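Local coordinates for protein retinol dehydratase (PDB 1X8L) that probably dehydrates retinol to anhydroretinol by a sulfotransferase-type reaction, holding the retinoid beside the site of its nucleotide cofactor, at residues E128-E133 with I301-D306; H197-Y202 with D306-I311. The protein carries 2 engineered substitutions. All blocks are in the same frame, centred on the assembly; numbering follows the deposited sequence.

Contact 1: residues E128-E133 with I301-D306; sequences ENLDME and IGILAD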
# COMPACT_ATOMS: atom_id res chain seq x y z
N GLU A 128 9.42 15.89 -23.71
CA GLU A 128 9.72 16.70 -24.90
C GLU A 128 10.98 17.57 -24.81
O GLU A 128 11.54 17.96 -25.84
CB GLU A 128 8.49 17.56 -25.30
CG GLU A 128 8.19 18.79 -24.43
CD GLU A 128 7.67 18.46 -23.03
OE1 GLU A 128 6.89 17.49 -22.87
OE2 GLU A 128 8.03 19.19 -22.07
N ASN A 129 11.43 17.87 -23.58
CA ASN A 129 12.62 18.69 -23.33
C ASN A 129 13.93 17.91 -23.16
O ASN A 129 14.96 18.47 -22.74
CB ASN A 129 12.40 19.57 -22.09
CG ASN A 129 11.63 20.85 -22.40
OD1 ASN A 129 11.63 21.34 -23.54
ND2 ASN A 129 10.96 21.39 -21.39
N LEU A 130 13.88 16.63 -23.49
CA LEU A 130 15.06 15.78 -23.43
C LEU A 130 15.96 16.13 -24.59
O LEU A 130 15.49 16.34 -25.69
CB LEU A 130 14.67 14.31 -23.56
CG LEU A 130 14.11 13.58 -22.36
CD1 LEU A 130 13.62 12.21 -22.79
CD2 LEU A 130 15.17 13.48 -21.27
N ASP A 131 17.27 16.18 -24.33
CA ASP A 131 18.26 16.11 -25.40
C ASP A 131 18.22 14.63 -25.82
O ASP A 131 18.74 13.77 -25.10
CB ASP A 131 19.66 16.51 -24.89
CG ASP A 131 20.74 16.47 -25.98
OD1 ASP A 131 20.70 15.59 -26.90
OD2 ASP A 131 21.68 17.29 -26.00
N MET A 132 17.60 14.35 -26.96
CA MET A 132 17.26 12.96 -27.32
C MET A 132 18.50 12.18 -27.78
O MET A 132 18.61 10.99 -27.51
CB MET A 132 16.14 12.92 -28.38
CG MET A 132 14.69 12.98 -27.83
SD MET A 132 14.27 11.68 -26.64
CE MET A 132 14.07 10.24 -27.72
N GLU A 133 19.42 12.84 -28.46
CA GLU A 133 20.66 12.21 -28.88
C GLU A 133 21.43 11.69 -27.66
O GLU A 133 21.90 10.56 -27.66
CB GLU A 133 21.50 13.19 -29.73
CG GLU A 133 22.94 12.76 -30.03
CD GLU A 133 23.54 13.44 -31.26
OE1 GLU A 133 24.61 13.02 -31.71
OE2 GLU A 133 22.94 14.39 -31.80
N ILE A 301 20.65 16.54 -19.96
CA ILE A 301 19.94 15.53 -20.72
C ILE A 301 18.44 15.59 -20.41
O ILE A 301 17.63 15.35 -21.30
CB ILE A 301 20.52 14.11 -20.49
CG1 ILE A 301 22.02 14.09 -20.81
CG2 ILE A 301 19.79 13.08 -21.36
CD1 ILE A 301 22.65 12.71 -20.74
N GLY A 302 18.07 15.93 -19.17
CA GLY A 302 16.66 16.13 -18.80
C GLY A 302 16.08 15.01 -17.95
O GLY A 302 14.86 14.91 -17.76
N ILE A 303 16.96 14.17 -17.40
CA ILE A 303 16.53 13.01 -16.62
C ILE A 303 16.73 13.12 -15.12
O ILE A 303 16.51 12.14 -14.42
CB ILE A 303 17.24 11.75 -17.13
CG1 ILE A 303 18.76 11.87 -16.94
CG2 ILE A 303 16.91 11.51 -18.58
CD1 ILE A 303 19.45 10.53 -16.87
N LEU A 304 17.18 14.28 -14.62
CA LEU A 304 17.24 14.53 -13.16
C LEU A 304 16.08 15.42 -12.67
O LEU A 304 15.65 16.34 -13.35
CB LEU A 304 18.56 15.20 -12.78
CG LEU A 304 19.88 14.50 -13.12
CD1 LEU A 304 21.01 15.26 -12.45
CD2 LEU A 304 19.93 13.05 -12.70
N ALA A 305 15.56 15.12 -11.48
CA ALA A 305 14.41 15.87 -10.94
C ALA A 305 14.83 17.16 -10.26
O ALA A 305 15.89 17.23 -9.64
CB ALA A 305 13.62 15.00 -9.96
N ASP A 306 13.99 18.18 -10.39
CA ASP A 306 14.19 19.48 -9.75
C ASP A 306 14.35 19.29 -8.25
O ASP A 306 13.74 18.39 -7.67
CB ASP A 306 12.97 20.40 -9.96
CG ASP A 306 12.80 20.86 -11.39
OD1 ASP A 306 13.69 20.63 -12.22
OD2 ASP A 306 11.78 21.47 -11.76

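Contact 2: residues H197-Y202 with D306-I311; sequences HARLLY and DGEHFI. With OXR (4-oxoretinol), chain E; A3P (adenosine-3'-5'-diphosphate), chain H.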
# COMPACT_ATOMS: atom_id res chain seq x y z
N HIS A 197 17.96 10.10 -3.58
CA HIS A 197 18.62 9.66 -4.80
C HIS A 197 17.58 8.96 -5.73
O HIS A 197 17.60 9.12 -6.95
CB HIS A 197 19.77 8.75 -4.44
CG HIS A 197 20.36 8.00 -5.58
ND1 HIS A 197 19.78 6.86 -6.09
CD2 HIS A 197 21.52 8.17 -6.24
CE1 HIS A 197 20.53 6.40 -7.07
NE2 HIS A 197 21.58 7.19 -7.20
N ALA A 198 16.63 8.25 -5.11
CA ALA A 198 15.52 7.71 -5.87
C ALA A 198 14.67 8.82 -6.46
O ALA A 198 14.23 8.72 -7.61
CB ALA A 198 14.68 6.77 -5.00
N ARG A 199 14.42 9.86 -5.69
CA ARG A 199 13.69 11.03 -6.18
C ARG A 199 14.45 11.73 -7.34
O ARG A 199 13.86 12.13 -8.30
CB ARG A 199 13.45 12.03 -5.05
CG ARG A 199 12.44 11.60 -4.01
CD ARG A 199 11.06 12.05 -4.33
NE ARG A 199 10.03 11.58 -3.40
CZ ARG A 199 9.43 12.32 -2.46
NH1 ARG A 199 9.77 13.58 -2.22
NH2 ARG A 199 8.48 11.76 -1.72
N LEU A 200 15.75 11.84 -7.20
CA LEU A 200 16.63 12.40 -8.20
C LEU A 200 16.46 11.77 -9.56
O LEU A 200 16.47 12.48 -10.55
CB LEU A 200 18.08 12.22 -7.76
CG LEU A 200 19.19 12.71 -8.67
CD1 LEU A 200 19.30 14.23 -8.64
CD2 LEU A 200 20.48 12.07 -8.27
N LEU A 201 16.31 10.45 -9.60
CA LEU A 201 16.20 9.72 -10.86
C LEU A 201 14.76 9.30 -11.22
O LEU A 201 14.56 8.51 -12.13
CB LEU A 201 17.10 8.51 -10.76
CG LEU A 201 18.59 8.83 -10.61
CD1 LEU A 201 19.36 7.62 -10.12
CD2 LEU A 201 19.15 9.28 -11.94
N TYR A 202 13.78 9.86 -10.50
CA TYR A 202 12.34 9.65 -10.72
C TYR A 202 11.89 8.21 -10.49
O TYR A 202 10.93 7.75 -11.11
CB TYR A 202 11.91 10.09 -12.12
CG TYR A 202 12.03 11.55 -12.46
CD1 TYR A 202 13.09 12.01 -13.23
CD2 TYR A 202 11.06 12.47 -12.05
CE1 TYR A 202 13.20 13.35 -13.57
CE2 TYR A 202 11.16 13.82 -12.38
CZ TYR A 202 12.23 14.25 -13.15
OH TYR A 202 12.34 15.57 -13.52
N ASP A 306 13.99 18.18 -10.39
CA ASP A 306 14.19 19.48 -9.75
C ASP A 306 14.35 19.29 -8.25
O ASP A 306 13.74 18.39 -7.67
CB ASP A 306 12.97 20.40 -9.96
CG ASP A 306 12.80 20.86 -11.39
OD1 ASP A 306 13.69 20.63 -12.22
OD2 ASP A 306 11.78 21.47 -11.76
N GLY A 307 15.16 20.12 -7.62
CA GLY A 307 15.34 20.05 -6.18
C GLY A 307 16.37 19.03 -5.67
O GLY A 307 16.95 19.20 -4.57
N GLU A 308 16.62 17.97 -6.42
CA GLU A 308 17.53 16.93 -5.95
C GLU A 308 18.91 17.09 -6.58
O GLU A 308 19.05 17.53 -7.72
CB GLU A 308 16.96 15.54 -6.23
CG GLU A 308 15.74 15.20 -5.39
CD GLU A 308 16.05 14.97 -3.92
OE1 GLU A 308 17.23 14.93 -3.51
OE2 GLU A 308 15.09 14.83 -3.16
N HIS A 309 19.93 16.75 -5.80
CA HIS A 309 21.31 16.75 -6.26
C HIS A 309 22.01 15.46 -5.84
O HIS A 309 21.73 14.89 -4.79
CB HIS A 309 22.05 18.01 -5.77
CG HIS A 309 21.49 19.27 -6.35
ND1 HIS A 309 20.34 19.87 -5.86
CD2 HIS A 309 21.88 20.02 -7.41
CE1 HIS A 309 20.05 20.93 -6.60
NE2 HIS A 309 20.96 21.03 -7.56
N PHE A 310 22.91 15.00 -6.70
CA PHE A 310 23.69 13.79 -6.44
C PHE A 310 24.71 13.98 -5.29
O PHE A 310 24.98 13.04 -4.53
CB PHE A 310 24.36 13.33 -7.75
CG PHE A 310 25.14 12.06 -7.62
CD1 PHE A 310 24.49 10.83 -7.62
CD2 PHE A 310 26.51 12.09 -7.51
CE1 PHE A 310 25.21 9.65 -7.52
CE2 PHE A 310 27.23 10.90 -7.40
CZ PHE A 310 26.58 9.69 -7.38
N ILE A 311 25.31 15.17 -5.19
CA ILE A 311 26.05 15.57 -3.99
C ILE A 311 25.10 16.53 -3.26
O ILE A 311 24.81 17.58 -3.79
CB ILE A 311 27.40 16.30 -4.31
CG1 ILE A 311 28.21 15.60 -5.42
CG2 ILE A 311 28.21 16.48 -3.04
CD1 ILE A 311 28.79 14.33 -5.06
O2 OXR E . 14.69 6.54 -15.42
C4 OXR E . 15.69 6.32 -16.07
C3 OXR E . 15.48 6.10 -17.54
C2 OXR E . 16.73 5.82 -18.34
C1 OXR E . 18.10 5.77 -17.65
C17 OXR E . 18.99 6.85 -18.29
C16 OXR E . 18.70 4.36 -17.84
C5 OXR E . 17.01 6.27 -15.44
C18 OXR E . 17.00 6.51 -13.96
C6 OXR E . 18.13 6.01 -16.15
C7 OXR E . 19.53 5.94 -15.61
C8 OXR E . 19.93 5.93 -14.34
C9 OXR E . 21.37 5.86 -13.96
C19 OXR E . 22.53 5.82 -14.94
C10 OXR E . 21.59 5.89 -12.64
C11 OXR E . 22.90 5.89 -12.04
C12 OXR E . 22.93 6.07 -10.72
C13 OXR E . 24.19 6.11 -9.96
C20 OXR E . 25.51 6.23 -10.67
C14 OXR E . 24.12 6.05 -8.63
C15 OXR E . 25.36 6.07 -7.74
O1 OXR E . 26.07 4.83 -7.73
P1 A3P H . 24.04 12.66 1.59
O1P A3P H . 22.81 12.31 0.75
O2P A3P H . 24.35 14.18 1.35
O3P A3P H . 23.67 12.24 3.08
P2 A3P H . 27.76 7.78 -2.77
O4P A3P H . 28.89 8.49 -3.57
O5P A3P H . 28.15 6.32 -2.38
O6P A3P H . 26.45 7.80 -3.62
O5' A3P H . 27.57 8.64 -1.42
C5' A3P H . 26.64 9.71 -1.40
C4' A3P H . 26.70 10.52 -0.11
O4' A3P H . 28.02 11.01 0.09
C3' A3P H . 25.80 11.70 -0.29
O3' A3P H . 25.38 11.91 1.08
C2' A3P H . 26.66 12.88 -0.55
O2' A3P H . 26.16 14.18 -0.29
C1' A3P H . 27.98 12.44 0.04
N9 A3P H . 29.17 13.10 -0.44
C8 A3P H . 29.62 13.15 -1.71
N7 A3P H . 30.79 13.83 -1.77
C5 A3P H . 31.08 14.22 -0.54
C6 A3P H . 32.15 14.98 0.14
N6 A3P H . 33.12 15.44 -0.63
N1 A3P H . 32.09 15.14 1.48
C2 A3P H . 31.10 14.67 2.26
N3 A3P H . 30.07 13.97 1.75
C4 A3P H . 30.05 13.73 0.32
O HOH W 1 12.45 14.80 -3.13

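Contact 1: residues E128-E133 with I301-D306
Leu130 uses one branch, CD2, to engage the turn at Ile301-Ile303, a compact example of how a leucine can pack on the end of a helix. Its CG stands anti to its own carbonyl carbon (chi1 -79°), beside the backbone N, and CD2 comes within 3.1 Å of Ile301 O, a tight fit. The same methyl lies 3.8 Å from Gly302 C and also reaches CG2 of Ile303 at 3.8 Å. There the two side chains cross at about a right angle, so methyl meets methyl and neither chain runs along the other. Ile301 makes a looser return contact, with CG2 3.9 Å from Asp131 O.

Next to this leucine the backbones are joined by a hydrogen bond from Asp131 N to Ile301 O (3.2 Å). A CA-H...O contact from Leu130 CA (3.4 Å) approaches the same oxygen, Ile301 O, so that an N-H, a CA-H and the CD2 methyl all converge on it. Gly302 turns the chain with positive phi (106°), at backbone angles where a CB would be jammed against the preceding carbonyl oxygen; it would also point at Leu130 CD2.

Ile303 belongs to the 4-oxoretinol pocket, so this junction of two helix ends borders the retinoid. Gly302 is the first residue beyond helix 297-301, while Asp131 is the N-cap of helix 132-142, its OD1 accepting from Arg134 N. Tyr135 of that helix packs on both Leu130 and Ile303, Leu138 covers Ile303 further along, and Tyr298 of helix 297-301 touches Ile303 as well.

Contact 2: residues H197-Y202 with D306-I311
The last turn of helix 187-200 is met by the loop 306-311 running back along it, Leu200 and Glu308 lying 5.1 Å apart at their CA atoms and His197 and Phe310 6.7 Å. No direct hydrogen bond links the two segments, and the fit rests on side-chain packing, in part against backbone.

Leu200 sits centrally. Its CG is anti to the backbone N (chi1 179°), and its two methyls divide the work: CD1 lies against the Glu308 backbone, 3.4 Å from Glu308 O, whereas CD2 is 4.1 Å from Phe310 CB and lies at the edge of the Phe310 ring, near its plane. Glu308 points its CB at the helix and then bends at chi2 (-70°), which brings CG and OE2 beside Arg199 CB. Its carboxylate is gripped through OE2, which accepts from His196 ND1 and from a water at 2.6 Å. That water in turn accepts from Arg199 NH1 (3.1 Å), so it bridges two opposite charges that do not touch.

At the other end, His197 and Phe310 lie side by side, pointing the same way, with His197 CD2 4.2 Å from Phe310 CE1. Both rings turn an edge to the chain of 4-oxoretinol near its alcohol end, and His197 NE2 lies 3.1 Å from C14 of the retinoid. Ile311 packs by contrast on the adenine of the nucleotide.

Tyr202, with positive phi, is the C-prime residue of the Schellman motif that closes helix 187-200. Arg73 makes a cation-pi contact with Phe310, Arg299 of helix 297-301 binds Glu308 O, and helix 284-288 backs the loop through Phe284 and Phe287 against Ile311.

One continuous segment, 301-311, serves both contacts, which share Asp306 and have centres 13 Å apart. Between them Ala305 N probably hydrogen-bonds to Leu200 O at 2.9 Å, tying the loop to the end of helix 187-200, and Ala305 CA packs on Tyr202 OH at 3.3 Å. The two contacts line different parts of the retinoid pocket: in contact 1 Ile303 comes within about 4 Å of 4-oxoretinol, beside its ring, whereas His197 and Phe310 of contact 2 border the alcohol end, towards the nucleotide. Contact 1 also lies nearer the calcium ion, about 8 Å from the Leu130 side chain against about 13 Å from that of Tyr202.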